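Local coordinates for protein KmHsv2 (Kluyveromyces marxianus, PDB 3VU4) that probably binds phosphoinositides as a member of the PROPPIN family, a beta-propeller protein related to the autophagy protein Atg18, at residues A[115-120]-A[134-139]; A[103-108]-A[141-146]; A[161-166]-A[187-192]. All blocks are in the same frame, centred on the assembly; numbering follows the deposited sequence.

Contact 1 of 3, residues A[115-120]-A[134-139]; sequences VSYGDV and TDDIRF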
loop_
_atom_site.group_PDB
_atom_site.type_symbol
_atom_site.label_atom_id
_atom_site.label_comp_id
_atom_site.label_asym_id
_atom_site.label_seq_id
_atom_site.Cartn_x
_atom_site.Cartn_y
_atom_site.Cartn_z
ATOM N N VAL A 115 -11.352 -9.157 6.653
ATOM C CA VAL A 115 -11.546 -9.999 5.463
ATOM C C VAL A 115 -12.744 -9.559 4.606
ATOM O O VAL A 115 -13.864 -9.459 5.112
ATOM C CB VAL A 115 -11.795 -11.486 5.867
ATOM C CG1 VAL A 115 -11.929 -12.353 4.623
ATOM C CG2 VAL A 115 -10.673 -11.989 6.760
ATOM N N SER A 116 -12.524 -9.307 3.319
ATOM C CA SER A 116 -13.630 -8.908 2.459
ATOM C C SER A 116 -13.856 -9.962 1.394
ATOM O O SER A 116 -12.927 -10.640 0.957
ATOM C CB SER A 116 -13.375 -7.547 1.796
ATOM O OG SER A 116 -12.426 -7.635 0.748
ATOM N N TYR A 117 -15.107 -10.096 0.983
ATOM C CA TYR A 117 -15.494 -11.065 -0.019
ATOM C C TYR A 117 -16.809 -10.567 -0.554
ATOM O O TYR A 117 -17.629 -10.058 0.205
ATOM C CB TYR A 117 -15.683 -12.444 0.619
ATOM C CG TYR A 117 -16.463 -12.409 1.914
ATOM C CD1 TYR A 117 -15.863 -11.979 3.103
ATOM C CD2 TYR A 117 -17.803 -12.789 1.951
ATOM C CE1 TYR A 117 -16.580 -11.927 4.300
ATOM C CE2 TYR A 117 -18.534 -12.742 3.144
ATOM C CZ TYR A 117 -17.916 -12.309 4.313
ATOM O OH TYR A 117 -18.637 -12.243 5.482
ATOM N N GLY A 118 -17.028 -10.716 -1.850
ATOM C CA GLY A 118 -18.268 -10.221 -2.409
ATOM C C GLY A 118 -18.327 -8.746 -2.073
ATOM O O GLY A 118 -17.379 -8.007 -2.363
ATOM N N ASP A 119 -19.414 -8.310 -1.448
ATOM C CA ASP A 119 -19.534 -6.907 -1.082
ATOM C C ASP A 119 -19.676 -6.749 0.424
ATOM O O ASP A 119 -20.403 -5.883 0.912
ATOM C CB ASP A 119 -20.716 -6.259 -1.810
ATOM C CG ASP A 119 -22.038 -6.874 -1.438
ATOM O OD1 ASP A 119 -22.043 -7.882 -0.695
ATOM O OD2 ASP A 119 -23.075 -6.345 -1.897
ATOM N N VAL A 120 -18.940 -7.581 1.153
ATOM C CA VAL A 120 -18.964 -7.568 2.606
ATOM C C VAL A 120 -17.556 -7.513 3.210
ATOM O O VAL A 120 -16.601 -8.048 2.644
ATOM C CB VAL A 120 -19.664 -8.845 3.137
ATOM C CG1 VAL A 120 -19.664 -8.858 4.657
ATOM C CG2 VAL A 120 -21.079 -8.925 2.590
ATOM N N THR A 134 -17.393 -7.686 15.345
ATOM C CA THR A 134 -18.364 -6.657 15.002
ATOM C C THR A 134 -19.272 -7.091 13.859
ATOM O O THR A 134 -19.020 -8.106 13.212
ATOM C CB THR A 134 -17.643 -5.363 14.601
ATOM O OG1 THR A 134 -18.611 -4.352 14.310
ATOM C CG2 THR A 134 -16.772 -5.596 13.372
ATOM N N ASP A 135 -20.337 -6.330 13.620
ATOM C CA ASP A 135 -21.266 -6.650 12.539
ATOM C C ASP A 135 -20.592 -6.531 11.183
ATOM O O ASP A 135 -19.669 -5.735 11.006
ATOM C CB ASP A 135 -22.465 -5.701 12.540
ATOM C CG ASP A 135 -23.481 -6.033 13.608
ATOM O OD1 ASP A 135 -23.810 -7.232 13.772
ATOM O OD2 ASP A 135 -23.964 -5.085 14.268
ATOM N N ASP A 136 -21.063 -7.315 10.222
ATOM C CA ASP A 136 -20.505 -7.252 8.880
ATOM C C ASP A 136 -20.856 -5.917 8.250
ATOM O O ASP A 136 -21.922 -5.355 8.514
ATOM C CB ASP A 136 -21.041 -8.391 8.018
ATOM C CG ASP A 136 -20.355 -9.702 8.316
ATOM O OD1 ASP A 136 -19.418 -9.690 9.147
ATOM O OD2 ASP A 136 -20.746 -10.734 7.720
ATOM N N ILE A 137 -19.942 -5.416 7.427
ATOM C CA ILE A 137 -20.106 -4.143 6.739
ATOM C C ILE A 137 -20.230 -4.369 5.230
ATOM O O ILE A 137 -19.642 -5.301 4.674
ATOM C CB ILE A 137 -18.894 -3.235 7.039
ATOM C CG1 ILE A 137 -18.888 -2.888 8.528
ATOM C CG2 ILE A 137 -18.929 -1.980 6.182
ATOM C CD1 ILE A 137 -17.581 -2.308 9.037
ATOM N N ARG A 138 -21.014 -3.526 4.572
ATOM C CA ARG A 138 -21.198 -3.621 3.130
ATOM C C ARG A 138 -20.417 -2.491 2.464
ATOM O O ARG A 138 -20.602 -1.319 2.791
ATOM C CB ARG A 138 -22.686 -3.519 2.785
ATOM C CG ARG A 138 -23.510 -4.659 3.363
ATOM C CD ARG A 138 -23.203 -5.984 2.663
ATOM N NE ARG A 138 -23.978 -6.124 1.433
ATOM C CZ ARG A 138 -24.959 -7.006 1.270
ATOM N NH1 ARG A 138 -25.618 -7.056 0.118
ATOM N NH2 ARG A 138 -25.267 -7.848 2.253
ATOM N N PHE A 139 -19.534 -2.843 1.538
ATOM C CA PHE A 139 -18.737 -1.841 0.853
ATOM C C PHE A 139 -18.848 -2.003 -0.667
ATOM O O PHE A 139 -19.478 -2.943 -1.146
ATOM C CB PHE A 139 -17.281 -1.947 1.322
ATOM C CG PHE A 139 -16.527 -3.102 0.733
ATOM C CD1 PHE A 139 -17.097 -4.373 0.674
ATOM C CD2 PHE A 139 -15.237 -2.920 0.244
ATOM C CE1 PHE A 139 -16.389 -5.446 0.133
ATOM C CE2 PHE A 139 -14.515 -3.991 -0.302
ATOM C CZ PHE A 139 -15.094 -5.254 -0.356
#

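Contact 2 of 3, residues A[103-108]-A[141-146]; sequences VKDLFL and GVCEFS. With SO4 (sulfate ion), chain C.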
loop_
_atom_site.group_PDB
_atom_site.type_symbol
_atom_site.label_atom_id
_atom_site.label_comp_id
_atom_site.label_asym_id
_atom_site.label_seq_id
_atom_site.Cartn_x
_atom_site.Cartn_y
_atom_site.Cartn_z
ATOM N N VAL A 103 -12.274 -14.907 -0.888
ATOM C CA VAL A 103 -11.628 -13.813 -0.186
ATOM C C VAL A 103 -10.960 -12.832 -1.150
ATOM O O VAL A 103 -10.183 -13.237 -2.020
ATOM C CB VAL A 103 -10.564 -14.334 0.793
ATOM C CG1 VAL A 103 -9.873 -13.168 1.484
ATOM C CG2 VAL A 103 -11.211 -15.245 1.817
ATOM N N LYS A 104 -11.278 -11.544 -0.982
ATOM C CA LYS A 104 -10.715 -10.459 -1.793
ATOM C C LYS A 104 -9.596 -9.785 -0.995
ATOM O O LYS A 104 -8.424 -10.142 -1.116
ATOM C CB LYS A 104 -11.781 -9.408 -2.126
ATOM C CG LYS A 104 -12.888 -9.858 -3.062
ATOM C CD LYS A 104 -13.824 -8.685 -3.329
ATOM C CE LYS A 104 -14.966 -9.042 -4.271
ATOM N NZ LYS A 104 -15.852 -7.856 -4.517
ATOM N N ASP A 105 -9.964 -8.813 -0.168
ATOM C CA ASP A 105 -8.984 -8.112 0.654
ATOM C C ASP A 105 -8.753 -8.870 1.960
ATOM O O ASP A 105 -9.643 -9.567 2.449
ATOM C CB ASP A 105 -9.474 -6.696 0.948
ATOM C CG ASP A 105 -9.665 -5.875 -0.313
ATOM O OD1 ASP A 105 -8.644 -5.566 -0.980
ATOM O OD2 ASP A 105 -10.832 -5.547 -0.635
ATOM N N LEU A 106 -7.555 -8.729 2.519
ATOM C CA LEU A 106 -7.192 -9.399 3.762
ATOM C C LEU A 106 -6.157 -8.583 4.534
ATOM O O LEU A 106 -5.058 -8.331 4.031
ATOM C CB LEU A 106 -6.629 -10.786 3.459
ATOM C CG LEU A 106 -6.227 -11.627 4.671
ATOM C CD1 LEU A 106 -7.429 -11.787 5.582
ATOM C CD2 LEU A 106 -5.709 -12.983 4.226
ATOM N N PHE A 107 -6.510 -8.179 5.755
ATOM C CA PHE A 107 -5.623 -7.381 6.604
ATOM C C PHE A 107 -5.445 -8.001 7.990
ATOM O O PHE A 107 -6.347 -8.652 8.512
ATOM C CB PHE A 107 -6.189 -5.971 6.749
ATOM C CG PHE A 107 -6.349 -5.247 5.450
ATOM C CD1 PHE A 107 -5.250 -4.685 4.812
ATOM C CD2 PHE A 107 -7.601 -5.111 4.867
ATOM C CE1 PHE A 107 -5.397 -3.992 3.606
ATOM C CE2 PHE A 107 -7.758 -4.418 3.657
ATOM C CZ PHE A 107 -6.651 -3.858 3.030
ATOM N N LEU A 108 -4.283 -7.775 8.591
ATOM C CA LEU A 108 -3.977 -8.325 9.907
ATOM C C LEU A 108 -3.385 -7.304 10.880
ATOM O O LEU A 108 -2.603 -6.435 10.493
ATOM C CB LEU A 108 -2.983 -9.482 9.766
ATOM C CG LEU A 108 -3.338 -10.652 8.850
ATOM C CD1 LEU A 108 -2.087 -11.467 8.564
ATOM C CD2 LEU A 108 -4.405 -11.508 9.499
ATOM N N GLY A 141 -16.243 -2.432 -2.960
ATOM C CA GLY A 141 -15.062 -2.934 -3.639
ATOM C C GLY A 141 -13.706 -2.460 -3.143
ATOM O O GLY A 141 -12.707 -3.166 -3.292
ATOM N N VAL A 142 -13.654 -1.273 -2.553
ATOM C CA VAL A 142 -12.391 -0.741 -2.055
ATOM C C VAL A 142 -12.332 -0.675 -0.532
ATOM O O VAL A 142 -13.266 -0.216 0.120
ATOM C CB VAL A 142 -12.149 0.679 -2.595
ATOM C CG1 VAL A 142 -10.795 1.187 -2.135
ATOM C CG2 VAL A 142 -12.250 0.681 -4.115
ATOM N N CYS A 143 -11.232 -1.131 0.044
ATOM C CA CYS A 143 -11.095 -1.044 1.482
ATOM C C CYS A 143 -9.658 -1.228 1.923
ATOM O O CYS A 143 -8.926 -2.053 1.388
ATOM C CB CYS A 143 -11.999 -2.064 2.176
ATOM S SG CYS A 143 -11.297 -3.690 2.395
ATOM N N GLU A 144 -9.252 -0.429 2.891
ATOM C CA GLU A 144 -7.907 -0.520 3.411
ATOM C C GLU A 144 -8.000 -0.479 4.923
ATOM O O GLU A 144 -8.872 0.176 5.493
ATOM C CB GLU A 144 -7.042 0.646 2.923
ATOM C CG GLU A 144 -5.556 0.300 2.875
ATOM C CD GLU A 144 -4.662 1.453 3.277
ATOM O OE1 GLU A 144 -5.017 2.611 2.986
ATOM O OE2 GLU A 144 -3.595 1.202 3.873
ATOM N N PHE A 145 -7.108 -1.207 5.573
ATOM C CA PHE A 145 -7.085 -1.225 7.016
ATOM C C PHE A 145 -5.654 -1.061 7.458
ATOM O O PHE A 145 -4.773 -1.790 7.012
ATOM C CB PHE A 145 -7.621 -2.539 7.565
ATOM C CG PHE A 145 -7.546 -2.624 9.053
ATOM C CD1 PHE A 145 -8.369 -1.830 9.844
ATOM C CD2 PHE A 145 -6.607 -3.444 9.669
ATOM C CE1 PHE A 145 -8.258 -1.846 11.236
ATOM C CE2 PHE A 145 -6.486 -3.468 11.059
ATOM C CZ PHE A 145 -7.315 -2.665 11.844
ATOM N N SER A 146 -5.417 -0.095 8.332
ATOM C CA SER A 146 -4.069 0.128 8.824
ATOM C C SER A 146 -4.098 0.942 10.092
ATOM O O SER A 146 -4.889 1.879 10.220
ATOM C CB SER A 146 -3.223 0.862 7.777
ATOM O OG SER A 146 -1.945 1.195 8.297
HETATM S S SO4 C . -17.727 -9.828 -7.167
HETATM O O1 SO4 C . -18.152 -9.571 -5.776
HETATM O O2 SO4 C . -16.867 -8.723 -7.625
HETATM O O3 SO4 C . -16.960 -11.085 -7.221
HETATM O O4 SO4 C . -18.919 -9.934 -8.031
HETATM O O HOH W 1 -12.288 -5.904 -2.952
#

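Contact 3 of 3, residues A[161-166]-A[187-192]; sequences IHITKL and KGVLIK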
loop_
_atom_site.group_PDB
_atom_site.type_symbol
_atom_site.label_atom_id
_atom_site.label_comp_id
_atom_site.label_asym_id
_atom_site.label_seq_id
_atom_site.Cartn_x
_atom_site.Cartn_y
_atom_site.Cartn_z
ATOM N N ILE A 161 -16.166 7.273 0.433
ATOM C CA ILE A 161 -15.553 6.379 1.407
ATOM C C ILE A 161 -15.990 6.670 2.836
ATOM O O ILE A 161 -16.405 7.778 3.165
ATOM C CB ILE A 161 -14.007 6.409 1.368
ATOM C CG1 ILE A 161 -13.486 7.828 1.591
ATOM C CG2 ILE A 161 -13.521 5.832 0.070
ATOM C CD1 ILE A 161 -11.974 7.897 1.713
ATOM N N HIS A 162 -15.895 5.645 3.674
ATOM C CA HIS A 162 -16.266 5.718 5.079
ATOM C C HIS A 162 -15.018 5.362 5.882
ATOM O O HIS A 162 -14.336 4.389 5.567
ATOM C CB HIS A 162 -17.373 4.699 5.387
ATOM C CG HIS A 162 -18.651 4.944 4.647
ATOM N ND1 HIS A 162 -19.704 5.650 5.191
ATOM C CD2 HIS A 162 -19.035 4.607 3.392
ATOM C CE1 HIS A 162 -20.680 5.737 4.303
ATOM N NE2 HIS A 162 -20.300 5.112 3.203
ATOM N N ILE A 163 -14.715 6.154 6.907
ATOM C CA ILE A 163 -13.553 5.894 7.755
ATOM C C ILE A 163 -14.073 5.535 9.142
ATOM O O ILE A 163 -14.874 6.268 9.723
ATOM C CB ILE A 163 -12.644 7.144 7.881
ATOM C CG1 ILE A 163 -12.173 7.587 6.497
ATOM C CG2 ILE A 163 -11.449 6.835 8.795
ATOM C CD1 ILE A 163 -11.376 8.872 6.516
ATOM N N THR A 164 -13.630 4.410 9.678
ATOM C CA THR A 164 -14.095 4.016 10.997
ATOM C C THR A 164 -12.982 3.448 11.855
ATOM O O THR A 164 -12.108 2.739 11.362
ATOM C CB THR A 164 -15.257 2.988 10.902
ATOM O OG1 THR A 164 -15.649 2.596 12.220
ATOM C CG2 THR A 164 -14.838 1.758 10.125
ATOM N N LYS A 165 -13.013 3.774 13.141
ATOM C CA LYS A 165 -11.999 3.297 14.072
ATOM C C LYS A 165 -12.372 1.912 14.575
ATOM O O LYS A 165 -13.543 1.612 14.783
ATOM C CB LYS A 165 -11.879 4.252 15.260
ATOM C CG LYS A 165 -11.690 5.714 14.876
ATOM C CD LYS A 165 -11.725 6.612 16.113
ATOM C CE LYS A 165 -11.658 8.092 15.745
ATOM N NZ LYS A 165 -11.831 8.965 16.946
ATOM N N LEU A 166 -11.375 1.062 14.762
ATOM C CA LEU A 166 -11.636 -0.277 15.252
ATOM C C LEU A 166 -11.012 -0.434 16.630
ATOM O O LEU A 166 -9.810 -0.684 16.765
ATOM C CB LEU A 166 -11.065 -1.318 14.292
ATOM C CG LEU A 166 -12.081 -2.314 13.733
ATOM C CD1 LEU A 166 -13.206 -1.567 13.043
ATOM C CD2 LEU A 166 -11.393 -3.251 12.765
ATOM N N LYS A 187 -17.667 6.665 15.904
ATOM C CA LYS A 187 -18.537 7.583 15.171
ATOM C C LYS A 187 -18.575 7.227 13.679
ATOM O O LYS A 187 -19.530 6.601 13.203
ATOM C CB LYS A 187 -18.052 9.028 15.355
ATOM N N GLY A 188 -17.534 7.627 12.949
ATOM C CA GLY A 188 -17.477 7.327 11.532
ATOM C C GLY A 188 -17.473 8.559 10.652
ATOM O O GLY A 188 -18.429 9.334 10.652
ATOM N N VAL A 189 -16.388 8.740 9.903
ATOM C CA VAL A 189 -16.257 9.873 8.996
ATOM C C VAL A 189 -16.616 9.413 7.595
ATOM O O VAL A 189 -16.200 8.340 7.154
ATOM C CB VAL A 189 -14.830 10.423 8.991
ATOM C CG1 VAL A 189 -14.695 11.506 7.933
ATOM C CG2 VAL A 189 -14.488 10.965 10.367
ATOM N N LEU A 190 -17.377 10.240 6.895
ATOM C CA LEU A 190 -17.830 9.921 5.557
ATOM C C LEU A 190 -17.327 10.968 4.573
ATOM O O LEU A 190 -17.538 12.160 4.777
ATOM C CB LEU A 190 -19.354 9.871 5.569
ATOM C CG LEU A 190 -20.159 9.641 4.299
ATOM C CD1 LEU A 190 -21.590 9.293 4.691
ATOM C CD2 LEU A 190 -20.108 10.888 3.412
ATOM N N ILE A 191 -16.668 10.528 3.501
ATOM C CA ILE A 191 -16.137 11.470 2.524
ATOM C C ILE A 191 -16.528 11.181 1.086
ATOM O O ILE A 191 -16.309 10.077 0.580
ATOM C CB ILE A 191 -14.598 11.513 2.551
ATOM C CG1 ILE A 191 -14.096 11.618 3.982
ATOM C CG2 ILE A 191 -14.105 12.706 1.744
ATOM C CD1 ILE A 191 -12.620 11.316 4.127
ATOM N N LYS A 192 -17.103 12.175 0.424
ATOM C CA LYS A 192 -17.459 12.029 -0.976
ATOM C C LYS A 192 -16.229 12.461 -1.767
ATOM O O LYS A 192 -16.208 13.536 -2.367
ATOM C CB LYS A 192 -18.636 12.921 -1.321
ATOM C CG LYS A 192 -19.933 12.478 -0.709
ATOM C CD LYS A 192 -21.066 13.233 -1.342
ATOM C CE LYS A 192 -22.406 12.716 -0.878
ATOM N NZ LYS A 192 -23.479 13.538 -1.515
#

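Contact 1 of 3, residues A[115-120]-A[134-139]
The two segments meet in one blade of the seven-bladed beta-propeller. Residues 115-120 end the blade's second strand and turn into its third through Gly118 and Asp119. Residues 137-139 form its outermost strand. Val120 and Arg138 are an antiparallel non-hydrogen-bonded pair, with their side chains on the same face of the sheet. Val120 spreads its methyl groups between two neighbours. Val120 CG1 is anti to the backbone N (chi1 179°) and lies 3.7 Å from Asp136 CB. Val120 CG2 lies 3.6 Å from Arg138 CD. The Arg138 chain bends at chi2 and chi3, which brings its guanidinium to the Asp119 carboxylate. The two flat groups are tilted by 45°, with Asp119 OD1 over one guanidinium face. The salt bridge runs from Asp119 OD2 to Arg138 NH1 at 3.3 Å, and its hydrogen bond is weak. Glu155 gives Arg138 NE a second, long and weak ion pair. The Tyr117 ring and the Asp136 carboxylate stand nearly perpendicular. Tyr117 OH and Asp136 OD1 each hydrogen-bond to Ser122 OG. Phe139 turns its ring edge to the backbone of the turn, where CE1 lies 3.5 Å from Val120 N. Phe139 CZ, the ring tip, is 3.6 Å from Ser116 CB, while Ser116 OG bonds to Asp105 N. Phe139 N donates to Asp119 O at 3.2 Å, approaching from above the carbonyl plane.

Contact 2 of 3, residues A[103-108]-A[141-146]
Phe107 has more surface buried here than any other residue. Its CG stands anti to the carbonyl carbon (chi1 -59°), and CB points toward residues 141-146 and packs against Phe145 CB and CD2. Phe107 CG lies 3.7 Å from Phe145 CB, which sits over one ring face as a CH-pi contact and also touches Phe107 CD2. On one flank, Phe107 CD1 is 3.7 Å from Phe145 O. Phe107 CE1 is 3.8 Å from Phe145 N, which lies above the ring centre. On the other flank, Phe107 CE2 meets Cys143 SG at 3.8 Å, a sulfur-aromatic contact at the ring edge. The tip, Phe107 CZ, reaches Cys143 O at 3.3 Å and also touches Glu144 CA. Strands 103-108 and 142-146 are the first strands of successive beta-propeller blades. They run nearly parallel, 9° apart, with no clear hydrogen bond between them. An alanine in place of Phe107 would remove the ring and would probably loosen the packing around Cys143 and Phe145. Nearer the start of both segments, a water links the blades. It donates to Asp105 OD2 and to Gly141 O, each at 2.8 Å. The extended Lys104 chain places NZ 3.1 Å from O1 of a sulfate ion.

Contact 3 of 3, residues A[161-166]-A[187-192]
Ile191, Ile163 and Ile161 have the most surface covered here, and all three point to one face of the sheet together with Val189. Ile161 and Ile191 run alongside each other in the same direction, with Ile161 CG1 4.0 Å from Ile191 CB. Ile163 slants across to Ile191 and meets it tip to tip, CD1 of Ile163 to CD1 of Ile191 at 3.6 Å. Both of these side chains have CG1 anti to the carbonyl carbon and continue extended to CD1. Ile161 differs, with CG1 between the backbone N and the carbonyl carbon (chi1 57°). Strands 161-165 and 189-191 are the third and outermost strands of a four-stranded propeller blade, and they run antiparallel. Ile161 pairs with Ile191 through two backbone hydrogen bonds. The one from Ile191 N to Ile161 O is 2.8 Å long and almost straight at 176°. Ile163 pairs with Val189 in the same way, and Ile163 N reaches Val189 O at 2.7 Å. On the opposite face, His162 and Leu190 lie alongside each other, with His162 CE1 3.7 Å from Leu190 CD1. The imidazole also meets the Tyr152 ring, and its NE2 is hydrogen-bonded to Asn154 ND2.

How the contacts relate
Contacts 1 and 3 each join strands within a blade, and contact 2 bridges those two successive blades at their first strands. Contacts 1 and 2 have centres about 10 Å apart and touch directly. Ser116 O lies 2.7 Å from Lys104 N, and Gly118 O lies 2.6 Å from Lys104 NZ, both probable hydrogen bonds. The sulfate at Lys104 also sits close to Gly118, so both contacts border it. It probably came from the crystallisation liquor. Contact 3 is about 15 Å from each of the others, centre to centre. It meets contact 2 where Phe145 CE1 packs 3.8 Å from Leu166 CD2, but it does not touch contact 1.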